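Local coordinates for beta-galactosidase BgaB (Bifidobacterium adolescentis, PDB 5VYM) that removes terminal non-reducing beta-D-galactose residues from beta-galactosides by hydrolysis, acting above all on Gal(beta1-4)Gal and oligosaccharides that contain it, at the interface of chains A and B. Coordinates in Å, arbitrary orientation; residue numbers count along the deposited sequence, not the author numbering. Chains: chain A/B, Beta-galactosidase BgaB.

Contact 1 and contact 2 lie about 24 Å apart, measured between the centres of their C-alpha atoms, and belong to one two-fold interface between two copies of the trimerisation domain of this family 42 glycosidase. They share no residue. Chain A gives its C-terminal helix 214-225 to contact 1 and the turn between strands 196-200 and 203-208 to contact 2; chain B answers with the ends of helices 31-44 and 74-85 and the residue just beyond helix 31-44. The two-fold axis repeats both contacts with A and B interchanged. The whole enzyme is reported as a trimer or tetramer, so this pairing of the isolated domain may not be the natural one.

Contact 1: the interface of chains A and B. Residues chain A 214, 218, 221-222; chain B 41, 44-45.
A:Thr218 turns its methyl CG2 anti to its own backbone N and its hydroxyl back beside that N (chi1 -51°), which presents both branches to the end of helix 31-44 of chain B. The patch is a helix-to-helix contact of the trimerisation domain of a family 42 beta-galactosidase, with helix 214-225 of chain A as the other partner. CG2 rests on the side-chain methylene of B:Asp44, 3.7 Å from its CB, and the two side chains meet at about a right angle. The hydroxyl OG1 lies over the backbone of B:Ala41, 3.7 Å from its CA. It spends its hydrogen inside its own helix, however: OG1 of A:Thr218 donates to the carbonyl O of A:Val214 at 2.6 Å, tilted from the carbonyl plane. That bond holds the rotation of the side chain and leaves the methyl directed at chain B. An alanine in place of A:Thr218 would probably leave the CB of B:Asp44 without its methyl neighbour and open a gap beside B:Ala41. One turn further along, A:Val221 parts its two methyls between the helix and the residue just after it: CG1 meets the methyl CB of B:Ala45 at 3.7 Å, while CG2 reaches the CB of B:Ala41 at 4.0 Å. Alanine at both positions probably lets the two backbones come near. A:Arg222 sends its chain out extended at first, then bent at chi3 (-60°), which brings the guanidinium back across the end of the chain B helix. One face of that group lies over B:Ala45, with the CA of B:Ala45 off the centre of the group. Its NH2 makes a weak hydrogen bond to the carbonyl O of B:Asp44, 3.3 Å away. This carbonyl sits at the C-terminal end of helix 31-44, where the helix dipole would probably attract a positive charge. The carboxylate of B:Asp44 takes no part in the bond, its OD2 lying 6.6 Å from NH2 of A:Arg222.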
ATOM      1  N   VAL A 214      12.104 -19.714  20.420  1.00 54.37           N
ATOM      2  CA  VAL A 214      12.412 -20.522  19.244  1.00 50.21           C
ATOM      3  C   VAL A 214      11.474 -21.719  19.154  1.00 54.24           C
ATOM      4  O   VAL A 214      11.087 -22.143  18.058  1.00 55.42           O
ATOM      5  CB  VAL A 214      13.890 -20.957  19.269  1.00 44.69           C
ATOM      6  CG1 VAL A 214      14.213 -21.841  18.073  1.00 42.64           C
ATOM      7  CG2 VAL A 214      14.797 -19.738  19.295  1.00 38.04           C
ATOM      8  N   THR A 218       9.101 -22.103  15.886  1.00 39.00           N
ATOM      9  CA  THR A 218       9.172 -23.258  14.997  1.00 45.48           C
ATOM     10  C   THR A 218       7.781 -23.771  14.652  1.00 46.59           C
ATOM     11  O   THR A 218       7.523 -24.168  13.509  1.00 49.53           O
ATOM     12  CB  THR A 218      10.006 -24.366  15.643  1.00 42.00           C
ATOM     13  OG1 THR A 218      11.254 -23.825  16.089  1.00 42.98           O
ATOM     14  CG2 THR A 218      10.276 -25.476  14.643  1.00 45.89           C
ATOM     15  N   VAL A 221       6.438 -21.299  12.150  1.00 40.31           N
ATOM     16  CA  VAL A 221       7.080 -21.492  10.851  1.00 40.56           C
ATOM     17  C   VAL A 221       6.588 -22.779  10.202  1.00 47.65           C
ATOM     18  O   VAL A 221       6.255 -22.806   9.010  1.00 54.73           O
ATOM     19  CB  VAL A 221       8.612 -21.488  11.002  1.00 39.63           C
ATOM     20  CG1 VAL A 221       9.273 -21.954   9.716  1.00 41.41           C
ATOM     21  CG2 VAL A 221       9.104 -20.100  11.381  1.00 39.21           C
ATOM     22  N   ARG A 222       6.522 -23.864  10.980  1.00 46.70           N
ATOM     23  CA  ARG A 222       6.126 -25.152  10.421  1.00 49.75           C
ATOM     24  C   ARG A 222       4.678 -25.140   9.948  1.00 49.94           C
ATOM     25  O   ARG A 222       4.323 -25.874   9.019  1.00 50.64           O
ATOM     26  CB  ARG A 222       6.334 -26.259  11.455  1.00 57.87           C
ATOM     27  CG  ARG A 222       6.642 -27.623  10.858  1.00 73.11           C
ATOM     28  CD  ARG A 222       6.634 -28.715  11.918  1.00 77.55           C
ATOM     29  NE  ARG A 222       7.613 -28.482  12.977  1.00 81.12           N
ATOM     30  CZ  ARG A 222       8.848 -28.976  12.978  1.00 81.18           C
ATOM     31  NH1 ARG A 222       9.264 -29.730  11.969  1.00 82.42           N
ATOM     32  NH2 ARG A 222       9.668 -28.715  13.988  1.00 71.15           N
TER
ATOM     33  N   ALA B  41      14.430 -21.197  13.953  1.00 48.57           N
ATOM     34  CA  ALA B  41      13.063 -21.672  13.757  1.00 43.43           C
ATOM     35  C   ALA B  41      12.878 -22.241  12.355  1.00 46.56           C
ATOM     36  O   ALA B  41      12.302 -23.322  12.180  1.00 56.68           O
ATOM     37  CB  ALA B  41      12.069 -20.542  14.017  1.00 43.79           C
ATOM     38  N   ASP B  44      14.896 -25.510  12.250  1.00 45.85           N
ATOM     39  CA  ASP B  44      14.254 -26.611  12.959  1.00 50.26           C
ATOM     40  C   ASP B  44      13.005 -27.116  12.248  1.00 52.67           C
ATOM     41  O   ASP B  44      12.592 -28.256  12.487  1.00 55.40           O
ATOM     42  CB  ASP B  44      13.896 -26.188  14.385  1.00 47.00           C
ATOM     43  CG  ASP B  44      15.118 -25.997  15.265  1.00 59.76           C
ATOM     44  OD1 ASP B  44      16.251 -26.137  14.757  1.00 65.78           O
ATOM     45  OD2 ASP B  44      14.945 -25.708  16.468  1.00 59.11           O
ATOM     46  N   ALA B  45      12.397 -26.305  11.386  1.00 44.63           N
ATOM     47  CA  ALA B  45      11.201 -26.702  10.658  1.00 42.13           C
ATOM     48  C   ALA B  45      11.516 -27.378   9.328  1.00 44.71           C
ATOM     49  O   ALA B  45      10.593 -27.658   8.557  1.00 56.99           O
ATOM     50  CB  ALA B  45      10.298 -25.488  10.424  1.00 33.51           C
TER

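Contact 2: the interface of chains A and B. Residues chain A 200-203; chain B 81, 84-85.
The phenol ring of A:Tyr200 presents its CD2/CE2 edge to helix 74-85 of chain B, wedged between the methyl CB of B:Ala85 on one side of the ring plane and those of B:Ala84 and B:Ala81 on the other. The contact belongs to the trimerisation domain of a family 42 beta-galactosidase: a beta-hairpin of strands 196-200 and 203-208, closed by a type II' turn at A:Gly201-A:Ser202, docks on the C-terminal end of the helix. CD2 of A:Tyr200 lies 3.9 Å from the CB of B:Ala84. On the opposite side, CE2 of A:Tyr200 approaches the CB of B:Ala85 at 3.8 Å. The carbonyl O of B:Ala81 lies in the plane of the ring, 3.5 Å from CE2 of A:Tyr200, where the slightly positive ring hydrogen would probably face the oxygen. Farther out, the hydroxyl OH of A:Tyr200 passes CB of B:Ala81 at 3.8 Å, a contact with carbon and not a polar bond. The ring gets there because CG stands anti to the backbone N (chi1 -179°), carrying it out across the last turn of the helix, its hydroxyl toward B:Ala81. Short side chains on this helix probably leave room for the aromatic edge to come close to its backbone. Beyond the ring, the turn meets the last residue of the helix. The amide N of A:Ser202 donates a hydrogen bond to the carbonyl O of B:Ala85, 3.0 Å away and nearly straight, 170° at the hydrogen. The donor stands above the carbonyl plane, 47° out of it. A:Gly201, with a positive phi, turns the chain here and lays its CA 4.0 Å from the CA of B:Ala85. The N of A:Gly203 also lies near the carbonyl O of B:Ala84, but its hydrogen is turned away from that oxygen, back toward the carbonyl O of A:Tyr200 across the turn, so the close approach is no bond.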
ATOM      1  N   TYR A 200      -1.876  -8.887  -0.590  1.00 28.72           N
ATOM      2  CA  TYR A 200      -1.456  -7.581  -1.084  1.00 34.93           C
ATOM      3  C   TYR A 200      -0.965  -7.750  -2.511  1.00 37.50           C
ATOM      4  O   TYR A 200       0.043  -8.425  -2.742  1.00 33.51           O
ATOM      5  CB  TYR A 200      -0.362  -6.971  -0.203  1.00 26.04           C
ATOM      6  CG  TYR A 200       0.079  -5.608  -0.674  1.00 26.56           C
ATOM      7  CD1 TYR A 200      -0.692  -4.480  -0.419  1.00 26.59           C
ATOM      8  CD2 TYR A 200       1.260  -5.448  -1.385  1.00 23.06           C
ATOM      9  CE1 TYR A 200      -0.296  -3.231  -0.855  1.00 33.18           C
ATOM     10  CE2 TYR A 200       1.665  -4.202  -1.826  1.00 30.58           C
ATOM     11  CZ  TYR A 200       0.883  -3.098  -1.558  1.00 34.89           C
ATOM     12  OH  TYR A 200       1.285  -1.859  -1.995  1.00 31.86           O
ATOM     13  N   GLY A 201      -1.664  -7.129  -3.457  1.00 35.37           N
ATOM     14  CA  GLY A 201      -1.366  -7.375  -4.857  1.00 27.87           C
ATOM     15  C   GLY A 201      -1.505  -8.854  -5.153  1.00 27.29           C
ATOM     16  O   GLY A 201      -2.491  -9.496  -4.773  1.00 30.59           O
ATOM     17  N   SER A 202      -0.503  -9.416  -5.820  1.00 30.61           N
ATOM     18  CA  SER A 202      -0.443 -10.854  -6.036  1.00 32.05           C
ATOM     19  C   SER A 202       0.254 -11.592  -4.902  1.00 37.70           C
ATOM     20  O   SER A 202       0.423 -12.812  -4.989  1.00 34.62           O
ATOM     21  CB  SER A 202       0.263 -11.161  -7.359  1.00 24.22           C
ATOM     22  OG  SER A 202      -0.504 -10.704  -8.458  1.00 43.79           O
ATOM     23  N   GLY A 203       0.652 -10.889  -3.843  1.00 31.91           N
ATOM     24  CA  GLY A 203       1.389 -11.507  -2.758  1.00 30.19           C
ATOM     25  C   GLY A 203       0.669 -11.518  -1.427  1.00 37.82           C
ATOM     26  O   GLY A 203      -0.565 -11.551  -1.377  1.00 34.58           O
TER
ATOM     27  N   ALA B  81       6.859  -3.390  -0.673  1.00 34.10           N
ATOM     28  CA  ALA B  81       5.564  -3.319  -1.340  1.00 34.88           C
ATOM     29  C   ALA B  81       5.659  -3.804  -2.780  1.00 33.20           C
ATOM     30  O   ALA B  81       4.792  -4.551  -3.248  1.00 35.36           O
ATOM     31  CB  ALA B  81       5.021  -1.892  -1.287  1.00 33.89           C
ATOM     32  N   ALA B  84       6.105  -7.609  -2.603  1.00 40.15           N
ATOM     33  CA  ALA B  84       4.892  -8.337  -2.245  1.00 31.39           C
ATOM     34  C   ALA B  84       3.836  -8.235  -3.338  1.00 32.99           C
ATOM     35  O   ALA B  84       3.201  -9.236  -3.683  1.00 35.59           O
ATOM     36  CB  ALA B  84       4.343  -7.821  -0.916  1.00 19.95           C
ATOM     37  N   ALA B  85       3.637  -7.038  -3.898  1.00 29.22           N
ATOM     38  CA  ALA B  85       2.604  -6.856  -4.913  1.00 33.31           C
ATOM     39  C   ALA B  85       2.860  -7.693  -6.158  1.00 40.21           C
ATOM     40  O   ALA B  85       1.918  -7.967  -6.909  1.00 40.43           O
ATOM     41  CB  ALA B  85       2.488  -5.380  -5.297  1.00 25.47           C
TER